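Local coordinates for protein phospholipase C-beta (PLC-beta) (Sepia officinalis, PDB 3QR0) that belongs to the beta class of phospholipase C enzymes, joining PH, EF-hand-like, TIM-barrel and C2 domains in one chain that carries a calcium ion, at residues Ile172-Ile177 with Lys193-Ile198; Lys220-Leu225 with Gly301-Leu306; Ser658-Ser663 with Tyr745-Leu750. All blocks are in the same frame, centred on the assembly; numbering follows the deposited sequence.

The three contacts follow one another along the chain and lie on the same side of its centre, running from the EF-hand region into the C2 domain. Interactions 1 and 2 have centres about 17 Å apart and touch where helix 185-198 packs on helix 215-225. Interaction 2 ties that second helix to helix 299-307, and its centre is about 14 Å from that of interaction 3, which spans two strands of a C2 sheet. Packing and a probable hydrogen bond join these two. Interactions 1 and 3, with nearest atoms about 9 Å apart, do not touch, so interaction 2 bridges the helical region and the beta domain.

Interaction 1 (Ile172-Ile177 with Lys193-Ile198); sequences IPVKAI and KALEKI
Ile177, one of two residues that meet Leu195 across this contact, shares a backbone acceptor with Ala176: the carbonyl oxygen of Pro173. Ala176 N lies 3.0 Å from Pro173 O, and Ile177 N makes a weak second bond to the same oxygen at 3.3 Å. Pro173 is the N-cap here, where a short strand gives way to helix 174-181, and the first turn sets Val174 and Ile177 on the same face, toward helix 185-198.

Nothing polar passes between the two segments; the join is purely aliphatic, and all three residues that touch are buried. Leu195 does the work with its fork. Its CD1 meets Val174 CG1 at 3.8 Å, the two side chains running past one another in opposite senses. Its CD2 meets Ile177 CD1 at 4.0 Å, this time tip to tip. The reach of Ile177 comes from an extended end: chi2 at 175° puts CD1 anti to CA, and the tip reaches Leu195 CD2. With the closest CA atoms, those of Val174 and Leu195, still 8.8 Å apart, the packing is between side-chain ends.

Phe221 of helix 215-225 and Trp200 also lie against Leu195, while Ile172 and Val174 pair through their backbones with Ile208 and Asp206. Helices packed around a two-stranded antiparallel pairing, 171-173 with 207-209, are the arrangement of paired EF-hands, consistent with the EF-hand family of this region.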
# COMPACT_ATOMS: atom_id res chain seq x y z
N ILE A 172 -5.19 8.17 -34.21
CA ILE A 172 -4.40 7.33 -33.32
C ILE A 172 -3.42 6.51 -34.16
O ILE A 172 -3.83 5.63 -34.90
CB ILE A 172 -5.29 6.37 -32.50
CG1 ILE A 172 -6.25 7.15 -31.58
CG2 ILE A 172 -4.43 5.43 -31.66
CD1 ILE A 172 -7.42 7.80 -32.29
N PRO A 173 -2.11 6.81 -34.05
CA PRO A 173 -1.16 6.03 -34.85
C PRO A 173 -1.04 4.58 -34.37
O PRO A 173 -1.05 4.32 -33.17
CB PRO A 173 0.17 6.79 -34.67
CG PRO A 173 0.00 7.65 -33.48
CD PRO A 173 -1.46 7.84 -33.22
N VAL A 174 -0.97 3.65 -35.32
CA VAL A 174 -0.81 2.23 -35.00
C VAL A 174 0.49 2.02 -34.23
O VAL A 174 0.56 1.21 -33.31
CB VAL A 174 -0.79 1.35 -36.28
CG1 VAL A 174 -0.42 -0.10 -35.93
CG2 VAL A 174 -2.14 1.40 -36.98
N LYS A 175 1.53 2.76 -34.63
CA LYS A 175 2.80 2.81 -33.92
C LYS A 175 2.62 3.03 -32.41
O LYS A 175 3.32 2.42 -31.60
CB LYS A 175 3.66 3.92 -34.53
CG LYS A 175 5.05 4.08 -33.95
CD LYS A 175 5.88 5.02 -34.82
CE LYS A 175 7.25 5.28 -34.22
NZ LYS A 175 8.13 6.02 -35.17
N ALA A 176 1.69 3.91 -32.05
CA ALA A 176 1.43 4.24 -30.64
C ALA A 176 0.74 3.08 -29.91
O ALA A 176 1.01 2.84 -28.74
CB ALA A 176 0.60 5.51 -30.54
N ILE A 177 -0.14 2.38 -30.62
CA ILE A 177 -0.86 1.24 -30.04
C ILE A 177 0.12 0.11 -29.72
O ILE A 177 0.08 -0.45 -28.63
CB ILE A 177 -1.95 0.69 -31.00
CG1 ILE A 177 -2.95 1.79 -31.38
CG2 ILE A 177 -2.68 -0.48 -30.34
CD1 ILE A 177 -3.98 1.36 -32.39
N LYS A 193 -2.52 -8.11 -36.43
CA LYS A 193 -3.55 -9.06 -36.85
C LYS A 193 -4.89 -8.76 -36.18
O LYS A 193 -5.94 -8.84 -36.81
CB LYS A 193 -3.12 -10.50 -36.53
CG LYS A 193 -1.92 -11.00 -37.34
CD LYS A 193 -2.35 -11.73 -38.61
CE LYS A 193 -2.81 -13.16 -38.32
NZ LYS A 193 -2.93 -13.97 -39.56
N ALA A 194 -4.85 -8.42 -34.89
CA ALA A 194 -6.05 -8.10 -34.13
C ALA A 194 -6.72 -6.82 -34.65
O ALA A 194 -7.94 -6.76 -34.76
CB ALA A 194 -5.73 -7.96 -32.64
N LEU A 195 -5.91 -5.81 -34.95
CA LEU A 195 -6.41 -4.56 -35.54
C LEU A 195 -7.07 -4.84 -36.89
O LEU A 195 -8.12 -4.28 -37.21
CB LEU A 195 -5.28 -3.54 -35.72
CG LEU A 195 -4.58 -3.02 -34.46
CD1 LEU A 195 -3.32 -2.24 -34.83
CD2 LEU A 195 -5.51 -2.17 -33.61
N GLU A 196 -6.45 -5.72 -37.67
CA GLU A 196 -6.98 -6.13 -38.97
C GLU A 196 -8.33 -6.82 -38.82
O GLU A 196 -9.28 -6.49 -39.52
CB GLU A 196 -5.99 -7.04 -39.68
CG GLU A 196 -6.22 -7.18 -41.18
CD GLU A 196 -5.14 -8.01 -41.86
OE1 GLU A 196 -4.49 -8.83 -41.18
OE2 GLU A 196 -4.94 -7.83 -43.08
N LYS A 197 -8.42 -7.77 -37.89
CA LYS A 197 -9.65 -8.52 -37.63
C LYS A 197 -10.84 -7.62 -37.26
O LYS A 197 -11.98 -7.91 -37.61
CB LYS A 197 -9.42 -9.55 -36.53
CG LYS A 197 -10.60 -10.48 -36.28
CD LYS A 197 -10.18 -11.68 -35.44
CE LYS A 197 -11.29 -12.71 -35.34
NZ LYS A 197 -10.83 -13.95 -34.64
N ILE A 198 -10.55 -6.53 -36.55
CA ILE A 198 -11.57 -5.57 -36.12
C ILE A 198 -12.05 -4.67 -37.26
O ILE A 198 -13.16 -4.13 -37.20
CB ILE A 198 -11.05 -4.70 -34.95
CG1 ILE A 198 -10.86 -5.55 -33.69
CG2 ILE A 198 -11.98 -3.53 -34.65
CD1 ILE A 198 -12.12 -6.25 -33.24

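Interaction 2 (Lys220-Leu225 with Gly301-Leu306); sequences KFYLAL and GLLYFL
Leu303 meets both Tyr222 and Leu223 with a single methyl, CD2. Against Leu223 it is methyl on methyl, Leu223 CD2 to Leu303 CD2 at 3.9 Å, the two leucines lying alongside and pointing opposite ways. Against Tyr222 the same methyl comes to the edge of the ring, close to its plane, 4.3 Å from Tyr222 CE2. Leu303 gets there because its CG stands opposite the backbone N (chi1 -177°). Leu223 starts out to one side and only its end swings in.

One shell out, the tyrosine is held at its far end: Tyr222 OH is hydrogen-bonded to Gln151 OE1 and to Arg228 NH1, two bonds that hold the hydroxyl end of the ring in place. Trp155 meets the ring edge-to-face, and Phe661 of the C2 domain packs on it as well. Leu303 in turn rests on Ile231 and on Arg228.

Further out, Tyr304 stacks edge-to-face with Phe219, a second link between the two helices. Helix 215-225 thus lies between helix 185-198, which it meets through Ala224 on Ala194, and helix 299-307, whose other side chains pack on helices 230-238 and 247-257.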
# COMPACT_ATOMS: atom_id res chain seq x y z
N LYS A 220 -13.56 -4.71 -28.33
CA LYS A 220 -13.56 -5.75 -29.36
C LYS A 220 -12.12 -6.07 -29.82
O LYS A 220 -11.81 -7.20 -30.19
CB LYS A 220 -14.44 -5.32 -30.56
CG LYS A 220 -15.03 -6.49 -31.34
CD LYS A 220 -15.90 -6.01 -32.52
CE LYS A 220 -16.16 -7.15 -33.50
NZ LYS A 220 -16.97 -6.73 -34.69
N PHE A 221 -11.24 -5.07 -29.77
CA PHE A 221 -9.81 -5.28 -30.03
C PHE A 221 -9.19 -6.19 -28.96
O PHE A 221 -8.43 -7.10 -29.29
CB PHE A 221 -9.09 -3.93 -30.13
CG PHE A 221 -7.58 -4.02 -30.05
CD1 PHE A 221 -6.86 -4.72 -31.01
CD2 PHE A 221 -6.89 -3.35 -29.06
CE1 PHE A 221 -5.48 -4.78 -30.95
CE2 PHE A 221 -5.50 -3.40 -28.99
CZ PHE A 221 -4.79 -4.12 -29.94
N TYR A 222 -9.52 -5.95 -27.69
CA TYR A 222 -9.12 -6.84 -26.59
C TYR A 222 -9.56 -8.28 -26.87
O TYR A 222 -8.77 -9.21 -26.73
CB TYR A 222 -9.72 -6.37 -25.25
CG TYR A 222 -9.33 -7.23 -24.05
CD1 TYR A 222 -8.30 -6.84 -23.20
CD2 TYR A 222 -10.00 -8.42 -23.77
CE1 TYR A 222 -7.94 -7.62 -22.11
CE2 TYR A 222 -9.65 -9.21 -22.68
CZ TYR A 222 -8.61 -8.80 -21.85
OH TYR A 222 -8.25 -9.57 -20.77
N LEU A 223 -10.82 -8.45 -27.27
CA LEU A 223 -11.36 -9.77 -27.58
C LEU A 223 -10.60 -10.44 -28.73
O LEU A 223 -10.34 -11.64 -28.69
CB LEU A 223 -12.85 -9.69 -27.95
CG LEU A 223 -13.82 -9.18 -26.87
CD1 LEU A 223 -15.25 -9.13 -27.41
CD2 LEU A 223 -13.74 -10.06 -25.63
N ALA A 224 -10.24 -9.64 -29.74
CA ALA A 224 -9.45 -10.13 -30.88
C ALA A 224 -7.99 -10.41 -30.54
O ALA A 224 -7.35 -11.24 -31.20
CB ALA A 224 -9.53 -9.12 -32.02
N LEU A 225 -7.44 -9.72 -29.54
CA LEU A 225 -6.02 -9.83 -29.21
C LEU A 225 -5.70 -11.02 -28.32
O LEU A 225 -4.90 -11.87 -28.69
CB LEU A 225 -5.51 -8.55 -28.53
CG LEU A 225 -4.02 -8.55 -28.16
CD1 LEU A 225 -3.17 -8.82 -29.40
CD2 LEU A 225 -3.62 -7.23 -27.51
N GLY A 301 -20.06 -10.92 -23.25
CA GLY A 301 -20.70 -10.17 -22.17
C GLY A 301 -20.23 -10.61 -20.79
O GLY A 301 -20.05 -9.77 -19.90
N LEU A 302 -20.04 -11.92 -20.61
CA LEU A 302 -19.51 -12.46 -19.35
C LEU A 302 -18.10 -11.97 -19.07
O LEU A 302 -17.80 -11.54 -17.96
CB LEU A 302 -19.52 -14.00 -19.37
CG LEU A 302 -18.97 -14.70 -18.13
CD1 LEU A 302 -19.78 -14.33 -16.89
CD2 LEU A 302 -18.95 -16.20 -18.32
N LEU A 303 -17.24 -12.05 -20.07
CA LEU A 303 -15.86 -11.57 -19.93
C LEU A 303 -15.83 -10.09 -19.58
O LEU A 303 -15.04 -9.65 -18.74
CB LEU A 303 -15.05 -11.84 -21.21
CG LEU A 303 -13.57 -11.47 -21.20
CD1 LEU A 303 -12.88 -11.92 -19.91
CD2 LEU A 303 -12.88 -12.06 -22.42
N TYR A 304 -16.71 -9.32 -20.21
CA TYR A 304 -16.83 -7.88 -19.92
C TYR A 304 -17.17 -7.68 -18.44
O TYR A 304 -16.51 -6.91 -17.74
CB TYR A 304 -17.90 -7.24 -20.82
CG TYR A 304 -18.02 -5.74 -20.68
CD1 TYR A 304 -17.38 -4.88 -21.58
CD2 TYR A 304 -18.79 -5.17 -19.67
CE1 TYR A 304 -17.50 -3.50 -21.46
CE2 TYR A 304 -18.91 -3.79 -19.55
CZ TYR A 304 -18.27 -2.96 -20.45
OH TYR A 304 -18.40 -1.60 -20.31
N PHE A 305 -18.19 -8.38 -17.95
CA PHE A 305 -18.56 -8.32 -16.54
C PHE A 305 -17.38 -8.66 -15.63
O PHE A 305 -17.11 -7.96 -14.65
CB PHE A 305 -19.70 -9.27 -16.19
CG PHE A 305 -19.80 -9.56 -14.71
CD1 PHE A 305 -20.31 -8.60 -13.85
CD2 PHE A 305 -19.33 -10.75 -14.18
CE1 PHE A 305 -20.38 -8.84 -12.49
CE2 PHE A 305 -19.40 -11.00 -12.82
CZ PHE A 305 -19.92 -10.05 -11.97
N LEU A 306 -16.71 -9.76 -15.95
CA LEU A 306 -15.65 -10.29 -15.08
C LEU A 306 -14.52 -9.29 -14.91
O LEU A 306 -13.84 -9.30 -13.88
CB LEU A 306 -15.10 -11.60 -15.63
CG LEU A 306 -16.02 -12.83 -15.54
CD1 LEU A 306 -15.43 -13.96 -16.36
CD2 LEU A 306 -16.24 -13.25 -14.09

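Interaction 3 (Ser658-Ser663 with Tyr745-Leu750); sequences SAQFLS and YRHVPL
Gln660 and His747 meet side chain to side chain, an amide oxygen against a ring carbon, with their hydrogen bonds made to other residues. Gln660 OE1 comes to the edge of the imidazole, in its plane, 3.6 Å from His747 CD2, with the amide turned 73° against the ring. A bend at chi2 (80°) folds the glutamine chain round to this position. The oxygen takes its hydrogen bond from Gln151 NE2, while both ring nitrogens are engaged: His747 ND1 with Leu306 O, and His747 NE2 with Arg228 NH2. That pairing pins the ring's rotation and is consistent with a proton on ND1.

The setting is one sheet of the C2 beta sandwich. Strands 650-660 and 746-751 flank strand 761-771, so these side chains meet across an intervening strand, and the CA atoms of Gln660 and Pro749 are still 9.1 Å apart. Gln660 lies over Ser762 and Phe764 of that middle strand; Leu750 packs on Val763, on the other face.

The apolar contact is Leu662 with Leu750. Beyond the strand, Phe661 takes a left-handed backbone conformation (phi 54°), turning the chain before Leu662. Leu662 CD2 meets Leu750 CD1 at 3.7 Å, the two side chains set at a slant, and Tyr701 packs on Leu662 as well.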
# COMPACT_ATOMS: atom_id res chain seq x y z
N SER A 658 -5.11 -17.96 -15.28
CA SER A 658 -4.34 -17.29 -16.32
C SER A 658 -3.83 -15.93 -15.84
O SER A 658 -4.12 -15.50 -14.73
CB SER A 658 -5.20 -17.10 -17.57
OG SER A 658 -6.27 -16.20 -17.33
N ALA A 659 -3.05 -15.28 -16.69
CA ALA A 659 -2.60 -13.91 -16.44
C ALA A 659 -2.61 -13.12 -17.74
O ALA A 659 -2.54 -13.70 -18.82
CB ALA A 659 -1.21 -13.90 -15.82
N GLN A 660 -2.71 -11.80 -17.62
CA GLN A 660 -2.74 -10.91 -18.77
C GLN A 660 -1.70 -9.81 -18.62
O GLN A 660 -1.54 -9.24 -17.54
CB GLN A 660 -4.12 -10.27 -18.94
CG GLN A 660 -5.25 -11.28 -19.15
CD GLN A 660 -5.74 -11.90 -17.86
OE1 GLN A 660 -5.99 -11.21 -16.87
NE2 GLN A 660 -5.86 -13.23 -17.85
N PHE A 661 -1.01 -9.51 -19.72
CA PHE A 661 -0.14 -8.34 -19.83
C PHE A 661 0.90 -8.27 -18.73
O PHE A 661 1.09 -7.23 -18.11
CB PHE A 661 -0.97 -7.06 -19.84
CG PHE A 661 -1.99 -7.01 -20.93
CD1 PHE A 661 -1.60 -6.94 -22.25
CD2 PHE A 661 -3.35 -7.04 -20.63
CE1 PHE A 661 -2.55 -6.89 -23.27
CE2 PHE A 661 -4.29 -6.99 -21.64
CZ PHE A 661 -3.89 -6.92 -22.96
N LEU A 662 1.57 -9.39 -18.48
CA LEU A 662 2.63 -9.43 -17.48
C LEU A 662 3.84 -8.62 -17.90
O LEU A 662 4.55 -8.09 -17.05
CB LEU A 662 3.05 -10.87 -17.18
CG LEU A 662 2.02 -11.74 -16.47
CD1 LEU A 662 2.64 -13.09 -16.18
CD2 LEU A 662 1.51 -11.07 -15.19
N SER A 663 4.08 -8.52 -19.21
CA SER A 663 5.30 -7.87 -19.70
C SER A 663 5.19 -7.41 -21.15
O SER A 663 4.38 -7.92 -21.93
CB SER A 663 6.47 -8.84 -19.57
OG SER A 663 7.65 -8.28 -20.11
N TYR A 745 -14.88 -16.11 -9.56
CA TYR A 745 -13.98 -15.75 -10.64
C TYR A 745 -13.61 -14.27 -10.53
O TYR A 745 -14.49 -13.41 -10.57
CB TYR A 745 -14.60 -16.04 -12.00
CG TYR A 745 -14.73 -17.52 -12.30
CD1 TYR A 745 -15.98 -18.13 -12.37
CD2 TYR A 745 -13.60 -18.31 -12.51
CE1 TYR A 745 -16.10 -19.49 -12.63
CE2 TYR A 745 -13.71 -19.67 -12.78
CZ TYR A 745 -14.96 -20.25 -12.84
OH TYR A 745 -15.09 -21.58 -13.11
N ARG A 746 -12.32 -14.00 -10.39
CA ARG A 746 -11.85 -12.63 -10.20
C ARG A 746 -10.63 -12.35 -11.05
O ARG A 746 -9.72 -13.17 -11.13
CB ARG A 746 -11.48 -12.40 -8.73
CG ARG A 746 -12.62 -12.57 -7.75
CD ARG A 746 -13.65 -11.44 -7.82
NE ARG A 746 -14.83 -11.78 -7.04
CZ ARG A 746 -15.88 -10.99 -6.82
NH1 ARG A 746 -15.91 -9.76 -7.31
NH2 ARG A 746 -16.89 -11.44 -6.09
N HIS A 747 -10.61 -11.18 -11.68
CA HIS A 747 -9.36 -10.61 -12.16
C HIS A 747 -8.68 -9.93 -10.99
O HIS A 747 -9.33 -9.28 -10.16
CB HIS A 747 -9.58 -9.62 -13.30
CG HIS A 747 -10.00 -10.27 -14.57
ND1 HIS A 747 -11.32 -10.54 -14.85
CD2 HIS A 747 -9.29 -10.72 -15.63
CE1 HIS A 747 -11.41 -11.13 -16.04
NE2 HIS A 747 -10.19 -11.24 -16.53
N VAL A 748 -7.36 -10.08 -10.92
CA VAL A 748 -6.56 -9.58 -9.82
C VAL A 748 -5.46 -8.69 -10.38
O VAL A 748 -4.37 -9.18 -10.68
CB VAL A 748 -5.94 -10.77 -9.03
CG1 VAL A 748 -5.22 -10.27 -7.78
CG2 VAL A 748 -7.01 -11.78 -8.66
N PRO A 749 -5.75 -7.39 -10.58
CA PRO A 749 -4.70 -6.48 -11.03
C PRO A 749 -3.51 -6.51 -10.08
O PRO A 749 -3.68 -6.45 -8.86
CB PRO A 749 -5.38 -5.11 -11.02
CG PRO A 749 -6.83 -5.42 -11.23
CD PRO A 749 -7.06 -6.71 -10.50
N LEU A 750 -2.31 -6.64 -10.64
CA LEU A 750 -1.10 -6.78 -9.85
C LEU A 750 -0.51 -5.44 -9.41
O LEU A 750 -0.68 -4.42 -10.08
CB LEU A 750 -0.06 -7.58 -10.62
CG LEU A 750 -0.45 -9.02 -10.95
CD1 LEU A 750 0.61 -9.66 -11.86
CD2 LEU A 750 -0.62 -9.83 -9.67